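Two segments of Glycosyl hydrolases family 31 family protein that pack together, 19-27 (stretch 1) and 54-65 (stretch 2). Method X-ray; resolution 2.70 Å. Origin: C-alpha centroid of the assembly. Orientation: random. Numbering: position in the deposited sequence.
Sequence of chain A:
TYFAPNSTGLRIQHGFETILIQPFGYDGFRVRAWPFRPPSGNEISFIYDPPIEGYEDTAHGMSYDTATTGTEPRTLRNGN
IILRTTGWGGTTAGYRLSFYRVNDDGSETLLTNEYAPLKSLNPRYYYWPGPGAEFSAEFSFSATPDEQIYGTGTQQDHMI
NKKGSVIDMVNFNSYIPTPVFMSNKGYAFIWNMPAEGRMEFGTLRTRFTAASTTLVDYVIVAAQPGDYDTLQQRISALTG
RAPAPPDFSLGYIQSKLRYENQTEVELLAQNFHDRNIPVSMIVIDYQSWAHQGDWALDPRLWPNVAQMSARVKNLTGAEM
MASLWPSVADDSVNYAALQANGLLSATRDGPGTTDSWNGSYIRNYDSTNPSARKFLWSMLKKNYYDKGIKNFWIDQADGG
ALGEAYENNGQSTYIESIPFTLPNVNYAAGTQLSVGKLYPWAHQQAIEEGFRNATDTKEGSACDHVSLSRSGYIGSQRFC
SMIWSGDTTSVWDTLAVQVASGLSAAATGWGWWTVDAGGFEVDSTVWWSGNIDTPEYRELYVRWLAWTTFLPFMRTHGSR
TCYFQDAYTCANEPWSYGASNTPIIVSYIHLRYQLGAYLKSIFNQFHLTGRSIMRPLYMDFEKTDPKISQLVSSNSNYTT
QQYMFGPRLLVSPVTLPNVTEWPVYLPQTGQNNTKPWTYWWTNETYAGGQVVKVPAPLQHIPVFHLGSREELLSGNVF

Stretch 1 (19-27) ILIQPFGYD
Stretch 2, residues 54-65: GYEDTAHGMSYD

How do the two backbones run past each other? Residues 19-23 form the end of an extended strand, residues 19-21 near -115/120, Gln22 at -129/143 and Pro23 at -64/137, and loop follows; stretch 2 has no regular helix or strand. The chains run in opposite directions, so Gln22 lies across from Tyr64 (CA to CA 7.0 Å) and Gly25 from Gly54 (CA to CA 4.4 Å). Along the strand Leu20 and Gln22 point toward stretch 2, whereas Ile21 points away. Together the two stretches bury 593 Å².

What fills the hollow at the turn? A type II' beta turn from His60 to Ser63, with Gly61 at 64/-140 and Met62 at -95/16, is closed by Ser63 N to His60 O at 3.2 Å; Ser63 OG (chi1 p) also donates to His60 O at 2.8 Å. Its carbonyls leave a polar notch into which Gln22 (m, t, chi3 -68°) pushes its amide. Gln22 NE2 donates to Gly61 O at 3.0 Å and to Ser63 O at 2.7 Å, using both of its hydrogens. Beside this plug, Leu20 (t, p) is an apolar bump: Leu20 CD2 lies 3.8 Å from Met62 CG, and Leu20 CD1 lies 3.7 Å from Tyr64 CB.

How does Glu56 reach the bend after the strand? Its CA-to-CB bond points sideways, but the end of the side chain (chi1 m, chi2 96°, chi3 -17°) comes nearer, and Glu56 OE2 accepts a very short hydrogen bond of 2.4 Å from Gly25 N. His60 NE2 donates to the same Glu56 OE2 at 3.1 Å, nearly linear at 177°, which ties the imidazole to the carboxylate. His60 (chi1 m, chi2 -87°) points toward stretch 1, and Pro23 O sits over one face of its ring, 3.0 Å from His60 CE1. The Phe24 ring (chi1 -146°, chi2 79°) meets the imidazole obliquely, centroids 5.0 Å apart and planes at 35°.

Why can the chains come so close at the glycines? Gly25 has phi/psi 67/-171, and Gly54 is almost fully extended at 178/-176. A CB on Gly54 would lie only 3.2 Å from Gly25 CA and would clash with Glu56 OE1 at 2.5 Å. The bare backbone instead fits against Tyr26 (chi1 m, chi2 -45°): Gly54 CA lies over the Tyr26 ring face, 3.7 Å from its centroid. Tyr55 (chi1 p, chi2 -82°) fills the neighbouring space, with Tyr55 CB 3.8 Å from Tyr26 CE1, Gly25 O at its ring edge 3.5 Å from Tyr55 CD1, and Tyr55 OH giving a weak 3.4 Å hydrogen bond to Pro23 O.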

# COMPACT_ATOMS: atom_id res chain seq x y z
N ILE A 19 16.68 -20.49 -4.66
CA ILE A 19 16.12 -21.58 -3.87
C ILE A 19 17.27 -22.40 -3.30
O ILE A 19 18.10 -22.92 -4.05
CB ILE A 19 15.17 -22.48 -4.68
CG1 ILE A 19 14.05 -21.65 -5.33
CG2 ILE A 19 14.58 -23.56 -3.80
CD1 ILE A 19 14.32 -21.27 -6.77
N LEU A 20 17.32 -22.51 -1.97
CA LEU A 20 18.36 -23.25 -1.27
C LEU A 20 17.73 -24.45 -0.59
O LEU A 20 17.01 -24.30 0.41
CB LEU A 20 19.08 -22.36 -0.27
CG LEU A 20 20.12 -23.03 0.63
CD1 LEU A 20 21.26 -23.59 -0.20
CD2 LEU A 20 20.64 -22.06 1.68
N ILE A 21 17.99 -25.65 -1.11
CA ILE A 21 17.48 -26.89 -0.56
C ILE A 21 18.63 -27.62 0.12
O ILE A 21 19.66 -27.88 -0.50
CB ILE A 21 16.85 -27.78 -1.65
CG1 ILE A 21 15.91 -26.95 -2.54
CG2 ILE A 21 16.10 -28.94 -1.02
CD1 ILE A 21 16.21 -27.09 -4.01
N GLN A 22 18.45 -27.94 1.40
CA GLN A 22 19.48 -28.61 2.17
C GLN A 22 18.90 -29.83 2.87
O GLN A 22 17.75 -29.80 3.33
CB GLN A 22 20.09 -27.68 3.23
CG GLN A 22 20.49 -26.31 2.70
CD GLN A 22 20.82 -25.34 3.82
OE1 GLN A 22 19.95 -24.93 4.58
NE2 GLN A 22 22.09 -24.98 3.93
N PRO A 23 19.67 -30.92 2.97
CA PRO A 23 19.26 -32.01 3.86
C PRO A 23 19.25 -31.52 5.30
O PRO A 23 20.15 -30.79 5.74
CB PRO A 23 20.34 -33.08 3.63
CG PRO A 23 21.52 -32.32 3.11
CD PRO A 23 20.95 -31.19 2.30
N PHE A 24 18.21 -31.91 6.04
CA PHE A 24 17.98 -31.37 7.38
C PHE A 24 17.42 -32.48 8.26
O PHE A 24 16.27 -32.89 8.09
CB PHE A 24 17.03 -30.17 7.32
CG PHE A 24 17.33 -29.12 8.34
CD1 PHE A 24 18.36 -28.21 8.13
CD2 PHE A 24 16.59 -29.03 9.50
CE1 PHE A 24 18.64 -27.24 9.07
CE2 PHE A 24 16.87 -28.06 10.44
CZ PHE A 24 17.90 -27.16 10.23
N GLY A 25 18.23 -32.94 9.21
CA GLY A 25 17.82 -34.01 10.09
C GLY A 25 17.64 -35.34 9.36
O GLY A 25 17.99 -35.50 8.19
N TYR A 26 17.08 -36.30 10.09
CA TYR A 26 16.81 -37.61 9.52
C TYR A 26 15.64 -37.53 8.55
O TYR A 26 14.56 -37.07 8.92
CB TYR A 26 16.51 -38.62 10.63
CG TYR A 26 17.71 -39.01 11.46
CD1 TYR A 26 18.93 -39.32 10.86
CD2 TYR A 26 17.63 -39.08 12.85
CE1 TYR A 26 20.02 -39.69 11.62
CE2 TYR A 26 18.72 -39.44 13.61
CZ TYR A 26 19.92 -39.74 12.99
OH TYR A 26 21.01 -40.10 13.74
N ASP A 27 15.87 -37.97 7.31
CA ASP A 27 14.81 -38.09 6.30
C ASP A 27 14.10 -36.76 6.07
O ASP A 27 12.88 -36.72 5.88
CB ASP A 27 13.80 -39.17 6.69
CG ASP A 27 14.45 -40.37 7.35
OD1 ASP A 27 15.22 -41.09 6.68
OD2 ASP A 27 14.18 -40.60 8.55
N GLY A 54 19.75 -35.87 14.80
CA GLY A 54 19.91 -36.07 13.37
C GLY A 54 21.30 -36.56 13.05
O GLY A 54 22.12 -36.81 13.93
N TYR A 55 21.55 -36.69 11.74
CA TYR A 55 22.82 -37.19 11.24
C TYR A 55 23.95 -36.16 11.33
O TYR A 55 25.11 -36.53 11.14
CB TYR A 55 22.67 -37.63 9.78
CG TYR A 55 22.62 -36.48 8.81
CD1 TYR A 55 21.44 -35.79 8.57
CD2 TYR A 55 23.76 -36.06 8.12
CE1 TYR A 55 21.39 -34.73 7.69
CE2 TYR A 55 23.72 -35.00 7.24
CZ TYR A 55 22.53 -34.34 7.03
OH TYR A 55 22.49 -33.28 6.14
N GLU A 56 23.63 -34.89 11.59
CA GLU A 56 24.61 -33.83 11.44
C GLU A 56 25.52 -33.73 12.67
O GLU A 56 25.16 -34.13 13.78
CB GLU A 56 23.92 -32.49 11.21
CG GLU A 56 22.82 -32.53 10.17
CD GLU A 56 21.45 -32.71 10.79
OE1 GLU A 56 21.38 -33.13 11.96
OE2 GLU A 56 20.45 -32.43 10.10
N ASP A 57 26.70 -33.18 12.44
CA ASP A 57 27.64 -32.83 13.50
C ASP A 57 27.58 -31.36 13.88
O ASP A 57 27.80 -31.02 15.05
CB ASP A 57 29.07 -33.19 13.09
CG ASP A 57 29.25 -34.67 12.82
OD1 ASP A 57 29.85 -35.01 11.78
OD2 ASP A 57 28.74 -35.48 13.62
N THR A 58 27.29 -30.48 12.92
CA THR A 58 27.23 -29.05 13.17
C THR A 58 26.07 -28.46 12.37
O THR A 58 25.41 -29.15 11.59
CB THR A 58 28.55 -28.36 12.78
OG1 THR A 58 28.42 -26.95 12.96
CG2 THR A 58 28.90 -28.66 11.33
N ALA A 59 25.83 -27.17 12.59
CA ALA A 59 24.71 -26.49 11.95
C ALA A 59 24.96 -26.34 10.45
O ALA A 59 26.10 -26.23 9.99
CB ALA A 59 24.49 -25.12 12.58
N HIS A 60 23.86 -26.32 9.69
CA HIS A 60 23.97 -26.16 8.24
C HIS A 60 24.20 -24.71 7.85
O HIS A 60 25.08 -24.41 7.04
CB HIS A 60 22.71 -26.69 7.55
CG HIS A 60 22.45 -28.14 7.78
ND1 HIS A 60 23.00 -29.13 6.99
CD2 HIS A 60 21.68 -28.78 8.69
CE1 HIS A 60 22.59 -30.31 7.41
NE2 HIS A 60 21.78 -30.12 8.44
N GLY A 61 23.42 -23.80 8.42
CA GLY A 61 23.49 -22.42 7.99
C GLY A 61 23.04 -22.29 6.54
O GLY A 61 22.09 -22.94 6.10
N MET A 62 23.75 -21.46 5.79
CA MET A 62 23.48 -21.26 4.37
C MET A 62 24.35 -22.14 3.48
O MET A 62 24.45 -21.88 2.27
CB MET A 62 23.68 -19.78 4.01
CG MET A 62 22.53 -19.16 3.23
SD MET A 62 21.08 -18.86 4.25
CE MET A 62 21.75 -17.73 5.47
N SER A 63 24.98 -23.17 4.04
CA SER A 63 25.98 -23.93 3.29
C SER A 63 25.33 -24.80 2.23
O SER A 63 24.24 -25.35 2.42
CB SER A 63 26.80 -24.80 4.25
OG SER A 63 26.01 -25.85 4.79
N TYR A 64 26.01 -24.93 1.09
CA TYR A 64 25.55 -25.78 0.00
C TYR A 64 26.76 -26.29 -0.77
O TYR A 64 27.86 -25.74 -0.68
CB TYR A 64 24.59 -25.04 -0.93
CG TYR A 64 25.17 -23.79 -1.56
CD1 TYR A 64 25.11 -22.57 -0.91
CD2 TYR A 64 25.78 -23.84 -2.81
CE1 TYR A 64 25.64 -21.43 -1.48
CE2 TYR A 64 26.32 -22.71 -3.39
CZ TYR A 64 26.24 -21.50 -2.72
OH TYR A 64 26.77 -20.37 -3.29
N ASP A 65 26.54 -27.36 -1.53
CA ASP A 65 27.59 -28.01 -2.30
C ASP A 65 27.53 -27.72 -3.79
O ASP A 65 28.58 -27.66 -4.43
CB ASP A 65 27.52 -29.54 -2.11
CG ASP A 65 28.52 -30.05 -1.10
OD1 ASP A 65 29.23 -29.22 -0.49
OD2 ASP A 65 28.61 -31.28 -0.92